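Local coordinates for protein nucleoporin nup120 (Schizosaccharomyces pombe, PDB 4GQ2) that serves as a structural constituent of the nuclear pore complex, whose components can also dock transiently associated nuclear transport factors, at residues Met112-Ser121 with Pro173-Ile184; Ile577-Met588 with Val691-Leu702. All blocks are in the same frame, centred on the assembly; numbering follows the deposited sequence.

Interaction 1: residues Met112-Ser121 with Pro173-Ile184; sequences MKDGVAFSFS and PDLMAAISTSEI
Met176 points from strand 173-178 toward the facing segment and sets its sulfur against the backbone there, SD lying 3.3 Å from Gly115 C. Its chain runs straight to SD and then bends (chi3 72°), which carries the methyl CE on to Ala117 CB at 4.1 Å. Before the type II turn that leads into strand 115-121, Met112 lays SD 3.3 Å from Pro173 O and CE against Asp174 O, so a methionine of each segment lies against the backbone of the other. With Ala178 CB, which comes within 3.4 Å of Phe118 O, these sulfur and methyl contacts with backbone form the tight part. Ala117 is the apolar middle at ordinary spacing, its CB also meeting CD1 of Ile184 and the methyl of Ala178.

No hydrogen bond crosses between the segments, although the strand axes run at only 6° to one another and 6.4 Å apart at closest approach. The strands therefore pack through side chains set against one another and against the opposing backbone, as the inner edges of two separate sheets, consistent with adjacent blades of the beta-propeller. At the far end Ser119 OG sits 3.4 Å from Thr181 N, close but at an angle too poor for a bond, and Thr181 covers Ser121 with its methyl, CG2 to CB 3.6 Å. The turn carrying Thr181 is braced by Ser180 OG, which accepts from Ser182 N in an ST turn. The loose side is the corner at Lys113 and Asp114, where Lys113 is exposed to solvent and Asp114 lies at the margin; Asp114 and Leu175 run alongside each other in the same direction, CG of the former 3.9 Å from CD2 of the latter.

Strand 126-133 flanks 115-121 within its own sheet, and its Tyr130 and Ile132 also touch Met176; strand 183-188 pairs with 173-178, while Met241 and Phe243 of strand 238-244 pack against Leu175 and Ile179.

Interaction 2: residues Ile577-Met588 with Val691-Leu702; sequences ILDLGRSLHSCM and VSIEGFIFLLSL
His585 and Glu694 make the one hydrogen bond between the two segments: NE2 donates to OE1 over 2.8 Å, nearly straight at 175°. The acceptor lies in the ring plane and uses its anti lone pair, and ring and carboxylate are close to coplanar, so the bond fixes the rotation of the imidazole. The other carboxylate oxygen, OE2, is held by Arg597 and Trp729; these partners position the glutamate and probably stabilise its negative charge.

A chi1 of -158° turns the His585 ring away from its own backbone N and in toward Val691 and Glu694. Val691 CG1 sits over the centre of one imidazole face, 3.9 Å from the centroid, as a CH-pi contact. The Phe698 ring lies nearly parallel to the imidazole but slid well aside, with centroids 5.1 Å apart.

The local axes of 577-585 and 691-702 cross at 94°, within the helical part of the protein. Gly581 and Gly695 meet at the crossing, their CA atoms 4.3 Å apart, and the local axes close to 7.9 Å. Knobs-into-holes packing flanks this point: His585 fits among Val691, Glu694, Gly695 and Phe698, and Leu699 among Ile577, Leu580, Gly581 and Leu584.

Apolar contacts fill the remainder. Leu584 CD2 touches Phe698 CB at 3.6 Å, the Leu699 and Ile577 side chains cross at about a right angle, CD2 against CG2, and Leu578 CD2 meets Phe696 CZ at 3.6 Å.

How the interactions relate
Interaction 1 and interaction 2 are far apart, about 56 Å between centres and about 39 Å between nearest atoms, and lie on opposite sides of the chain's centre. Along the chain they follow in series: both segments of interaction 1 precede 577-588. They share no helix, strand or sheet. Interaction 1 joins two four-stranded sheets in the beta-propeller, across 51 intervening residues; interaction 2 joins two helices in the helical part, across 102 residues that are mostly helix. Interaction 1 therefore belongs to blade-to-blade packing and interaction 2 to helix packing, in separate parts of the chain with no direct contact between them.

Interaction 1: residues Met112-Ser121 with Pro173-Ile184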
loop_
_atom_site.group_PDB
_atom_site.type_symbol
_atom_site.label_atom_id
_atom_site.label_comp_id
_atom_site.label_asym_id
_atom_site.label_seq_id
_atom_site.Cartn_x
_atom_site.Cartn_y
_atom_site.Cartn_z
ATOM N N MET A 112 8.059 11.087 -35.580
ATOM C CA MET A 112 8.205 9.838 -36.315
ATOM C C MET A 112 8.971 8.809 -35.498
ATOM O O MET A 112 9.803 9.157 -34.653
ATOM C CB MET A 112 8.885 10.059 -37.677
ATOM C CG MET A 112 10.380 10.328 -37.617
ATOM S SD MET A 112 11.168 10.158 -39.231
ATOM C CE MET A 112 12.901 10.037 -38.775
ATOM N N LYS A 113 8.667 7.543 -35.758
ATOM C CA LYS A 113 9.396 6.421 -35.201
ATOM C C LYS A 113 10.878 6.590 -35.547
ATOM O O LYS A 113 11.225 6.997 -36.664
ATOM C CB LYS A 113 8.819 5.123 -35.781
ATOM C CG LYS A 113 9.602 3.859 -35.477
ATOM C CD LYS A 113 9.080 3.130 -34.249
ATOM C CE LYS A 113 9.678 1.731 -34.139
ATOM N NZ LYS A 113 11.101 1.757 -33.691
ATOM N N ASP A 114 11.746 6.318 -34.577
ATOM C CA ASP A 114 13.187 6.554 -34.723
ATOM C C ASP A 114 13.482 8.035 -34.939
ATOM O O ASP A 114 14.557 8.396 -35.421
ATOM C CB ASP A 114 13.769 5.721 -35.872
ATOM C CG ASP A 114 13.417 4.259 -35.760
ATOM O OD1 ASP A 114 14.003 3.571 -34.908
ATOM O OD2 ASP A 114 12.550 3.794 -36.522
ATOM N N GLY A 115 12.518 8.881 -34.571
ATOM C CA GLY A 115 12.618 10.320 -34.778
ATOM C C GLY A 115 13.030 11.136 -33.567
ATOM O O GLY A 115 12.809 12.344 -33.541
ATOM N N VAL A 116 13.638 10.488 -32.573
ATOM C CA VAL A 116 14.116 11.178 -31.375
ATOM C C VAL A 116 15.581 10.814 -31.137
ATOM O O VAL A 116 15.934 9.641 -31.074
ATOM C CB VAL A 116 13.274 10.821 -30.122
ATOM C CG1 VAL A 116 13.760 11.595 -28.905
ATOM C CG2 VAL A 116 11.791 11.094 -30.348
ATOM N N ALA A 117 16.429 11.827 -31.009
ATOM C CA ALA A 117 17.850 11.620 -30.806
ATOM C C ALA A 117 18.363 12.602 -29.766
ATOM O O ALA A 117 17.935 13.756 -29.725
ATOM C CB ALA A 117 18.602 11.783 -32.120
ATOM N N PHE A 118 19.285 12.137 -28.936
ATOM C CA PHE A 118 19.797 12.921 -27.823
ATOM C C PHE A 118 21.279 13.240 -27.980
ATOM O O PHE A 118 22.032 12.477 -28.594
ATOM C CB PHE A 118 19.603 12.147 -26.522
ATOM C CG PHE A 118 18.212 12.223 -25.957
ATOM C CD1 PHE A 118 17.159 11.544 -26.556
ATOM C CD2 PHE A 118 17.965 12.948 -24.793
ATOM C CE1 PHE A 118 15.881 11.610 -26.021
ATOM C CE2 PHE A 118 16.688 13.012 -24.251
ATOM C CZ PHE A 118 15.646 12.344 -24.869
ATOM N N SER A 119 21.691 14.368 -27.413
ATOM C CA SER A 119 23.105 14.718 -27.305
ATOM C C SER A 119 23.339 15.592 -26.074
ATOM O O SER A 119 22.436 16.299 -25.623
ATOM C CB SER A 119 23.590 15.432 -28.567
ATOM O OG SER A 119 25.007 15.456 -28.612
ATOM N N PHE A 120 24.556 15.543 -25.541
ATOM C CA PHE A 120 24.895 16.264 -24.319
ATOM C C PHE A 120 26.139 17.138 -24.488
ATOM O O PHE A 120 27.170 16.666 -24.967
ATOM C CB PHE A 120 25.091 15.271 -23.170
ATOM C CG PHE A 120 25.378 15.918 -21.845
ATOM C CD1 PHE A 120 24.359 16.519 -21.112
ATOM C CD2 PHE A 120 26.668 15.921 -21.324
ATOM C CE1 PHE A 120 24.623 17.112 -19.887
ATOM C CE2 PHE A 120 26.940 16.514 -20.102
ATOM C CZ PHE A 120 25.916 17.110 -19.383
ATOM N N SER A 121 26.019 18.405 -24.086
ATOM C CA SER A 121 27.121 19.375 -24.113
ATOM C C SER A 121 27.824 19.449 -22.765
ATOM O O SER A 121 27.175 19.628 -21.728
ATOM C CB SER A 121 26.606 20.772 -24.478
ATOM O OG SER A 121 25.840 21.331 -23.421
ATOM N N PRO A 173 12.656 11.471 -44.368
ATOM C CA PRO A 173 13.609 11.147 -43.304
ATOM C C PRO A 173 13.207 9.849 -42.617
ATOM O O PRO A 173 12.018 9.618 -42.380
ATOM C CB PRO A 173 13.484 12.336 -42.338
ATOM C CG PRO A 173 12.866 13.431 -43.142
ATOM C CD PRO A 173 11.924 12.714 -44.068
ATOM N N ASP A 174 14.193 9.008 -42.323
ATOM C CA ASP A 174 13.929 7.654 -41.866
ATOM C C ASP A 174 14.667 7.305 -40.567
ATOM O O ASP A 174 14.051 6.877 -39.594
ATOM C CB ASP A 174 14.286 6.660 -42.974
ATOM C CG ASP A 174 13.696 5.286 -42.736
ATOM O OD1 ASP A 174 12.466 5.182 -42.513
ATOM O OD2 ASP A 174 14.466 4.308 -42.788
ATOM N N LEU A 175 15.982 7.482 -40.558
ATOM C CA LEU A 175 16.773 7.200 -39.367
ATOM C C LEU A 175 17.647 8.394 -39.012
ATOM O O LEU A 175 18.041 9.163 -39.893
ATOM C CB LEU A 175 17.626 5.942 -39.558
ATOM C CG LEU A 175 16.913 4.599 -39.781
ATOM C CD1 LEU A 175 17.884 3.555 -40.314
ATOM C CD2 LEU A 175 16.241 4.100 -38.508
ATOM N N MET A 176 17.925 8.549 -37.718
ATOM C CA MET A 176 18.768 9.634 -37.221
ATOM C C MET A 176 19.939 9.099 -36.413
ATOM O O MET A 176 19.865 8.015 -35.829
ATOM C CB MET A 176 17.981 10.584 -36.318
ATOM C CG MET A 176 16.640 11.061 -36.853
ATOM S SD MET A 176 15.645 11.795 -35.535
ATOM C CE MET A 176 16.484 13.351 -35.242
ATOM N N ALA A 177 21.015 9.878 -36.378
ATOM C CA ALA A 177 22.099 9.660 -35.427
ATOM C C ALA A 177 22.751 10.997 -35.105
ATOM O O ALA A 177 23.443 11.581 -35.945
ATOM C CB ALA A 177 23.124 8.665 -35.967
ATOM N N ALA A 178 22.493 11.487 -33.897
ATOM C CA ALA A 178 23.137 12.683 -33.374
ATOM C C ALA A 178 24.653 12.516 -33.426
ATOM O O ALA A 178 25.190 11.491 -33.008
ATOM C CB ALA A 178 22.683 12.937 -31.942
ATOM N N ILE A 179 25.337 13.520 -33.959
ATOM C CA ILE A 179 26.798 13.498 -34.033
ATOM C C ILE A 179 27.368 14.311 -32.875
ATOM O O ILE A 179 28.423 13.984 -32.329
ATOM C CB ILE A 179 27.298 14.049 -35.393
ATOM C CG1 ILE A 179 26.833 13.154 -36.553
ATOM C CG2 ILE A 179 28.813 14.238 -35.406
ATOM C CD1 ILE A 179 27.057 11.668 -36.350
ATOM N N SER A 180 26.632 15.357 -32.501
ATOM C CA SER A 180 27.042 16.311 -31.484
ATOM C C SER A 180 25.853 17.191 -31.114
ATOM O O SER A 180 24.728 16.965 -31.573
ATOM C CB SER A 180 28.174 17.193 -32.020
ATOM O OG SER A 180 27.700 18.042 -33.054
ATOM N N THR A 181 26.116 18.210 -30.302
ATOM C CA THR A 181 25.092 19.171 -29.901
ATOM C C THR A 181 24.708 20.136 -31.016
ATOM O O THR A 181 23.824 20.968 -30.837
ATOM C CB THR A 181 25.508 19.975 -28.649
ATOM O OG1 THR A 181 26.911 20.269 -28.701
ATOM C CG2 THR A 181 25.202 19.183 -27.390
ATOM N N SER A 182 25.360 20.023 -32.168
ATOM C CA SER A 182 25.048 20.900 -33.292
ATOM C C SER A 182 24.973 20.153 -34.621
ATOM O O SER A 182 24.542 20.716 -35.631
ATOM C CB SER A 182 26.062 22.043 -33.375
ATOM O OG SER A 182 27.360 21.549 -33.666
ATOM N N GLU A 183 25.377 18.885 -34.615
ATOM C CA GLU A 183 25.402 18.075 -35.834
ATOM C C GLU A 183 24.588 16.798 -35.701
ATOM O O GLU A 183 24.662 16.102 -34.689
ATOM C CB GLU A 183 26.844 17.733 -36.230
ATOM C CG GLU A 183 27.678 18.921 -36.699
ATOM C CD GLU A 183 29.167 18.702 -36.497
ATOM O OE1 GLU A 183 29.617 18.638 -35.329
ATOM O OE2 GLU A 183 29.889 18.602 -37.511
ATOM N N ILE A 184 23.817 16.501 -36.739
ATOM C CA ILE A 184 23.045 15.264 -36.818
ATOM C C ILE A 184 23.015 14.729 -38.255
ATOM O O ILE A 184 23.001 15.497 -39.216
ATOM C CB ILE A 184 21.605 15.452 -36.269
ATOM C CG1 ILE A 184 20.827 14.134 -36.318
ATOM C CG2 ILE A 184 20.858 16.549 -37.024
ATOM C CD1 ILE A 184 19.857 13.949 -35.178
#

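Interaction 2: residues Ile577-Met588 with Val691-Leu702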
loop_
_atom_site.group_PDB
_atom_site.type_symbol
_atom_site.label_atom_id
_atom_site.label_comp_id
_atom_site.label_asym_id
_atom_site.label_seq_id
_atom_site.Cartn_x
_atom_site.Cartn_y
_atom_site.Cartn_z
ATOM N N ILE A 577 11.775 -31.425 1.775
ATOM C CA ILE A 577 10.931 -30.936 2.866
ATOM C C ILE A 577 10.298 -29.585 2.515
ATOM O O ILE A 577 9.130 -29.336 2.843
ATOM C CB ILE A 577 11.702 -30.810 4.199
ATOM C CG1 ILE A 577 12.474 -32.098 4.510
ATOM C CG2 ILE A 577 10.741 -30.492 5.341
ATOM C CD1 ILE A 577 13.651 -31.913 5.448
ATOM N N LEU A 578 11.061 -28.716 1.849
ATOM C CA LEU A 578 10.522 -27.436 1.389
ATOM C C LEU A 578 9.297 -27.672 0.500
ATOM O O LEU A 578 8.259 -27.030 0.684
ATOM C CB LEU A 578 11.592 -26.595 0.671
ATOM C CG LEU A 578 11.267 -25.234 0.014
ATOM C CD1 LEU A 578 10.743 -25.424 -1.407
ATOM C CD2 LEU A 578 10.320 -24.353 0.834
ATOM N N ASP A 579 9.410 -28.613 -0.440
ATOM C CA ASP A 579 8.288 -28.933 -1.311
ATOM C C ASP A 579 7.075 -29.426 -0.520
ATOM O O ASP A 579 5.932 -29.126 -0.882
ATOM C CB ASP A 579 8.691 -29.948 -2.377
ATOM C CG ASP A 579 7.603 -30.167 -3.405
ATOM O OD1 ASP A 579 7.317 -29.231 -4.177
ATOM O OD2 ASP A 579 7.032 -31.274 -3.437
ATOM N N LEU A 580 7.332 -30.168 0.558
ATOM C CA LEU A 580 6.272 -30.600 1.473
ATOM C C LEU A 580 5.548 -29.405 2.112
ATOM O O LEU A 580 4.333 -29.442 2.312
ATOM C CB LEU A 580 6.829 -31.538 2.560
ATOM C CG LEU A 580 7.398 -32.921 2.193
ATOM C CD1 LEU A 580 7.849 -33.653 3.443
ATOM C CD2 LEU A 580 6.395 -33.783 1.439
ATOM N N GLY A 581 6.302 -28.351 2.428
ATOM C CA GLY A 581 5.738 -27.109 2.946
ATOM C C GLY A 581 4.929 -26.374 1.894
ATOM O O GLY A 581 3.793 -25.949 2.160
ATOM N N ARG A 582 5.511 -26.243 0.698
ATOM C CA ARG A 582 4.832 -25.646 -0.452
ATOM C C ARG A 582 3.488 -26.313 -0.735
ATOM O O ARG A 582 2.489 -25.628 -0.928
ATOM C CB ARG A 582 5.683 -25.741 -1.719
ATOM C CG ARG A 582 6.938 -24.888 -1.745
ATOM C CD ARG A 582 7.446 -24.695 -3.170
ATOM N NE ARG A 582 7.578 -25.942 -3.932
ATOM C CZ ARG A 582 8.309 -26.079 -5.037
ATOM N NH1 ARG A 582 9.004 -25.054 -5.521
ATOM N NH2 ARG A 582 8.357 -27.247 -5.661
ATOM N N SER A 583 3.472 -27.645 -0.766
ATOM C CA SER A 583 2.271 -28.368 -1.148
ATOM C C SER A 583 1.214 -28.358 -0.055
ATOM O O SER A 583 0.022 -28.409 -0.347
ATOM C CB SER A 583 2.602 -29.792 -1.603
ATOM O OG SER A 583 3.174 -30.539 -0.559
ATOM N N LEU A 584 1.652 -28.275 1.198
ATOM C CA LEU A 584 0.733 -28.080 2.322
ATOM C C LEU A 584 0.085 -26.698 2.252
ATOM O O LEU A 584 -1.135 -26.570 2.399
ATOM C CB LEU A 584 1.463 -28.250 3.653
ATOM C CG LEU A 584 0.695 -28.182 4.974
ATOM C CD1 LEU A 584 -0.488 -29.128 4.986
ATOM C CD2 LEU A 584 1.641 -28.530 6.116
ATOM N N HIS A 585 0.900 -25.669 2.017
ATOM C CA HIS A 585 0.372 -24.314 1.827
ATOM C C HIS A 585 -0.716 -24.286 0.784
ATOM O O HIS A 585 -1.763 -23.659 0.980
ATOM C CB HIS A 585 1.478 -23.339 1.456
ATOM C CG HIS A 585 1.139 -21.904 1.756
ATOM N ND1 HIS A 585 0.289 -21.185 0.996
ATOM C CD2 HIS A 585 1.550 -21.064 2.788
ATOM C CE1 HIS A 585 0.170 -19.947 1.506
ATOM N NE2 HIS A 585 0.939 -19.874 2.605
ATOM N N SER A 586 -0.496 -25.007 -0.311
ATOM C CA SER A 586 -1.418 -24.987 -1.449
ATOM C C SER A 586 -2.739 -25.718 -1.191
ATOM O O SER A 586 -3.611 -25.742 -2.055
ATOM C CB SER A 586 -0.731 -25.563 -2.685
ATOM O OG SER A 586 -0.679 -26.977 -2.599
ATOM N N CYS A 587 -2.879 -26.320 -0.012
ATOM C CA CYS A 587 -4.152 -26.911 0.422
ATOM C C CYS A 587 -5.160 -25.859 0.897
ATOM O O CYS A 587 -6.345 -26.159 1.073
ATOM C CB CYS A 587 -3.917 -27.915 1.553
ATOM S SG CYS A 587 -2.931 -29.353 1.087
ATOM N N MET A 588 -4.676 -24.637 1.109
ATOM C CA MET A 588 -5.469 -23.559 1.682
ATOM C C MET A 588 -6.003 -22.634 0.601
ATOM O O MET A 588 -5.241 -22.168 -0.250
ATOM C CB MET A 588 -4.623 -22.730 2.662
ATOM C CG MET A 588 -3.771 -23.536 3.621
ATOM S SD MET A 588 -4.708 -24.720 4.602
ATOM C CE MET A 588 -3.364 -25.508 5.488
ATOM N N VAL A 691 4.667 -16.628 2.070
ATOM C CA VAL A 691 4.143 -17.941 1.685
ATOM C C VAL A 691 5.110 -19.066 2.105
ATOM O O VAL A 691 4.678 -20.105 2.620
ATOM C CB VAL A 691 3.826 -17.966 0.165
ATOM C CG1 VAL A 691 3.632 -19.383 -0.369
ATOM C CG2 VAL A 691 2.611 -17.081 -0.134
ATOM N N SER A 692 6.412 -18.837 1.930
ATOM C CA SER A 692 7.421 -19.817 2.314
ATOM C C SER A 692 7.410 -20.074 3.827
ATOM O O SER A 692 7.321 -21.222 4.270
ATOM C CB SER A 692 8.808 -19.362 1.843
ATOM O OG SER A 692 9.844 -20.045 2.529
ATOM N N ILE A 693 7.507 -18.997 4.605
ATOM C CA ILE A 693 7.496 -19.065 6.066
ATOM C C ILE A 693 6.234 -19.744 6.584
ATOM O O ILE A 693 6.294 -20.584 7.488
ATOM C CB ILE A 693 7.597 -17.649 6.677
ATOM C CG1 ILE A 693 8.985 -17.059 6.421
ATOM C CG2 ILE A 693 7.282 -17.681 8.170
ATOM C CD1 ILE A 693 9.016 -15.542 6.384
ATOM N N GLU A 694 5.091 -19.384 6.000
ATOM C CA GLU A 694 3.822 -19.990 6.375
ATOM C C GLU A 694 3.834 -21.502 6.166
ATOM O O GLU A 694 3.385 -22.260 7.037
ATOM C CB GLU A 694 2.660 -19.329 5.625
ATOM C CG GLU A 694 2.279 -17.968 6.195
ATOM C CD GLU A 694 1.476 -17.107 5.237
ATOM O OE1 GLU A 694 1.179 -17.570 4.117
ATOM O OE2 GLU A 694 1.138 -15.960 5.613
ATOM N N GLY A 695 4.347 -21.941 5.019
ATOM C CA GLY A 695 4.436 -23.369 4.727
ATOM C C GLY A 695 5.155 -24.128 5.836
ATOM O O GLY A 695 4.708 -25.198 6.250
ATOM N N PHE A 696 6.258 -23.558 6.324
ATOM C CA PHE A 696 7.054 -24.166 7.391
ATOM C C PHE A 696 6.293 -24.183 8.715
ATOM O O PHE A 696 6.230 -25.219 9.388
ATOM C CB PHE A 696 8.408 -23.457 7.544
ATOM C CG PHE A 696 9.363 -23.702 6.406
ATOM C CD1 PHE A 696 9.727 -24.996 6.047
ATOM C CD2 PHE A 696 9.914 -22.638 5.704
ATOM C CE1 PHE A 696 10.609 -25.218 5.000
ATOM C CE2 PHE A 696 10.798 -22.854 4.654
ATOM C CZ PHE A 696 11.147 -24.145 4.303
ATOM N N ILE A 697 5.712 -23.040 9.074
ATOM C CA ILE A 697 4.815 -22.955 10.230
ATOM C C ILE A 697 3.722 -24.018 10.140
ATOM O O ILE A 697 3.474 -24.723 11.118
ATOM C CB ILE A 697 4.192 -21.543 10.401
ATOM C CG1 ILE A 697 5.272 -20.525 10.784
ATOM C CG2 ILE A 697 3.088 -21.558 11.453
ATOM C CD1 ILE A 697 4.830 -19.074 10.716
ATOM N N PHE A 698 3.089 -24.153 8.973
ATOM C CA PHE A 698 2.033 -25.165 8.801
ATOM C C PHE A 698 2.598 -26.561 9.064
ATOM O O PHE A 698 1.965 -27.398 9.718
ATOM C CB PHE A 698 1.438 -25.150 7.388
ATOM C CG PHE A 698 0.749 -23.869 7.006
ATOM C CD1 PHE A 698 0.508 -22.863 7.932
ATOM C CD2 PHE A 698 0.301 -23.691 5.695
ATOM C CE1 PHE A 698 -0.123 -21.686 7.549
ATOM C CE2 PHE A 698 -0.341 -22.525 5.313
ATOM C CZ PHE A 698 -0.550 -21.519 6.241
ATOM N N LEU A 699 3.798 -26.796 8.538
ATOM C CA LEU A 699 4.471 -28.081 8.656
ATOM C C LEU A 699 4.798 -28.417 10.113
ATOM O O LEU A 699 4.448 -29.496 10.600
ATOM C CB LEU A 699 5.734 -28.077 7.798
ATOM C CG LEU A 699 6.244 -29.393 7.213
ATOM C CD1 LEU A 699 5.170 -30.094 6.396
ATOM C CD2 LEU A 699 7.466 -29.103 6.361
ATOM N N LEU A 700 5.435 -27.477 10.806
ATOM C CA LEU A 700 5.753 -27.621 12.229
ATOM C C LEU A 700 4.508 -27.861 13.082
ATOM O O LEU A 700 4.507 -28.717 13.967
ATOM C CB LEU A 700 6.536 -26.399 12.727
ATOM C CG LEU A 700 8.068 -26.487 12.785
ATOM C CD1 LEU A 700 8.658 -27.615 11.941
ATOM C CD2 LEU A 700 8.711 -25.151 12.438
ATOM N N SER A 701 3.444 -27.118 12.788
ATOM C CA SER A 701 2.158 -27.282 13.456
ATOM C C SER A 701 1.527 -28.660 13.237
ATOM O O SER A 701 0.879 -29.198 14.136
ATOM C CB SER A 701 1.192 -26.187 12.994
ATOM O OG SER A 701 -0.138 -26.496 13.363
ATOM N N LEU A 702 1.687 -29.210 12.037
ATOM C CA LEU A 702 1.178 -30.548 11.728
ATOM C C LEU A 702 1.929 -31.608 12.543
ATOM O O LEU A 702 1.316 -32.437 13.211
ATOM C CB LEU A 702 1.313 -30.836 10.226
ATOM C CG LEU A 702 0.592 -32.068 9.658
ATOM C CD1 LEU A 702 0.212 -31.828 8.211
ATOM C CD2 LEU A 702 1.420 -33.343 9.778
#